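Local coordinates for protein PppA (Pseudomonas aeruginosa, PDB 6JKV) that probably removes phosphate from serine and threonine residues as a manganese-binding PP2C-family phosphatase, and is a key regulator of type VI secretion, at residues 54-59 against 123-128. Sequence-based numbering, arbitrary orientation.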
# COMPACT_ATOMS: atom_id res chain seq x y z
N ALA A 54 8.05 -9.81 -10.69
CA ALA A 54 9.07 -9.74 -9.62
C ALA A 54 8.49 -10.18 -8.28
O ALA A 54 9.20 -10.05 -7.25
CB ALA A 54 9.64 -8.33 -9.53
N GLY A 55 7.25 -10.68 -8.28
CA GLY A 55 6.51 -11.02 -7.06
C GLY A 55 6.37 -9.81 -6.14
O GLY A 55 6.49 -10.00 -4.94
N LEU A 56 6.13 -8.63 -6.70
CA LEU A 56 6.13 -7.36 -5.94
C LEU A 56 4.86 -6.56 -6.25
O LEU A 56 4.53 -6.41 -7.44
CB LEU A 56 7.35 -6.52 -6.29
CG LEU A 56 7.56 -5.29 -5.41
CD1 LEU A 56 7.70 -5.68 -3.95
CD2 LEU A 56 8.79 -4.51 -5.86
N TRP A 57 4.20 -6.08 -5.20
CA TRP A 57 3.00 -5.23 -5.31
C TRP A 57 3.10 -4.12 -4.27
O TRP A 57 3.36 -4.42 -3.11
CB TRP A 57 1.73 -6.06 -5.15
CG TRP A 57 1.70 -7.20 -6.11
CD1 TRP A 57 1.26 -7.18 -7.40
CD2 TRP A 57 2.17 -8.54 -5.87
NE1 TRP A 57 1.41 -8.41 -7.98
CE2 TRP A 57 1.96 -9.27 -7.06
CE3 TRP A 57 2.74 -9.19 -4.78
CZ2 TRP A 57 2.29 -10.62 -7.17
CZ3 TRP A 57 3.06 -10.52 -4.89
CH2 TRP A 57 2.85 -11.22 -6.07
N VAL A 58 2.92 -2.88 -4.71
CA VAL A 58 3.19 -1.69 -3.87
C VAL A 58 2.02 -0.72 -4.05
O VAL A 58 1.57 -0.54 -5.19
CB VAL A 58 4.53 -1.03 -4.23
CG1 VAL A 58 4.76 0.24 -3.44
CG2 VAL A 58 5.70 -2.00 -4.04
N VAL A 59 1.58 -0.13 -2.95
CA VAL A 59 0.73 1.09 -2.95
C VAL A 59 1.39 2.13 -2.03
O VAL A 59 1.80 1.76 -0.92
CB VAL A 59 -0.71 0.77 -2.52
CG1 VAL A 59 -1.52 2.05 -2.32
CG2 VAL A 59 -1.39 -0.17 -3.50
N LEU A 123 3.71 3.83 2.65
CA LEU A 123 4.03 2.67 1.81
C LEU A 123 3.35 1.44 2.39
O LEU A 123 3.35 1.29 3.61
CB LEU A 123 5.54 2.46 1.75
CG LEU A 123 5.94 1.19 1.01
CD1 LEU A 123 6.91 1.49 -0.11
CD2 LEU A 123 6.48 0.15 1.96
N VAL A 124 2.81 0.60 1.52
CA VAL A 124 2.45 -0.81 1.84
C VAL A 124 2.88 -1.65 0.64
O VAL A 124 2.52 -1.29 -0.50
CB VAL A 124 0.96 -0.96 2.19
CG1 VAL A 124 0.05 -0.46 1.09
CG2 VAL A 124 0.62 -2.40 2.52
N LEU A 125 3.66 -2.69 0.88
CA LEU A 125 4.07 -3.62 -0.19
C LEU A 125 3.80 -5.05 0.28
O LEU A 125 3.72 -5.29 1.49
CB LEU A 125 5.53 -3.38 -0.60
CG LEU A 125 6.64 -3.85 0.34
CD1 LEU A 125 7.04 -5.29 0.05
CD2 LEU A 125 7.86 -2.94 0.21
N LEU A 126 3.59 -5.92 -0.70
CA LEU A 126 3.59 -7.39 -0.51
C LEU A 126 4.58 -7.98 -1.51
O LEU A 126 4.51 -7.63 -2.69
CB LEU A 126 2.17 -7.92 -0.71
CG LEU A 126 2.04 -9.44 -0.78
CD1 LEU A 126 2.10 -10.04 0.62
CD2 LEU A 126 0.75 -9.85 -1.49
N ALA A 127 5.49 -8.82 -1.04
CA ALA A 127 6.44 -9.57 -1.88
C ALA A 127 6.20 -11.06 -1.63
O ALA A 127 6.08 -11.44 -0.45
CB ALA A 127 7.85 -9.18 -1.56
N ALA A 128 6.09 -11.84 -2.70
CA ALA A 128 5.73 -13.27 -2.62
C ALA A 128 6.77 -14.09 -3.38
O ALA A 128 7.24 -13.65 -4.44
CB ALA A 128 4.34 -13.50 -3.16
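W57 and L126 form a hydrogen-bonded antiparallel pair: L126 N donates to W57 O at 2.8 Å, and W57 N returns a bond to L126 O. V59 and V124 are joined likewise, with V59 N to V124 O nearly straight at the hydrogen (172°). A fifth bond, A128 N to G55 O at 2.9 Å, extends the pairing just beyond the start of strand 56-63, where G55, with positive phi, and L56 form a G1 beta bulge against strand 46-51. G55 O takes a CA-H...O contact from A127 CA (3.1 Å) in addition to the bond from A128 N.

The two strands are neighbours in one of the two five-stranded antiparallel sheets of the PP2C beta-sandwich, with 46-51 beside 56-63 and 132-138 beside 120-129. V59 lies two residues before D61, a ligand of both manganese ions, and its side chain is about 9 Å from a bound manganese.

Apolar contacts occupy both sides of the sheet. On that of W57 and V59, the indole, with CG anti to its carbonyl carbon (chi1 -55°), reaches along the neighbouring strand: CZ3 meets A128 CB edge-on at 3.7 Å, in the ring plane, while CE3 touches L126 CD2. The carbonyl carbon of G55 sits above the indole near its perimeter. V59 CB rests on V124 CG1 at 3.9 Å. On the opposite side, V58 and L125 point side by side, CG2 to CB 3.7 Å, and L56 CD1 bridges L125 CD1 and A127 CB. Helices 69-82 and 89-114 cover this layer, L80 touching V58 and L125, and Y92 touching L56.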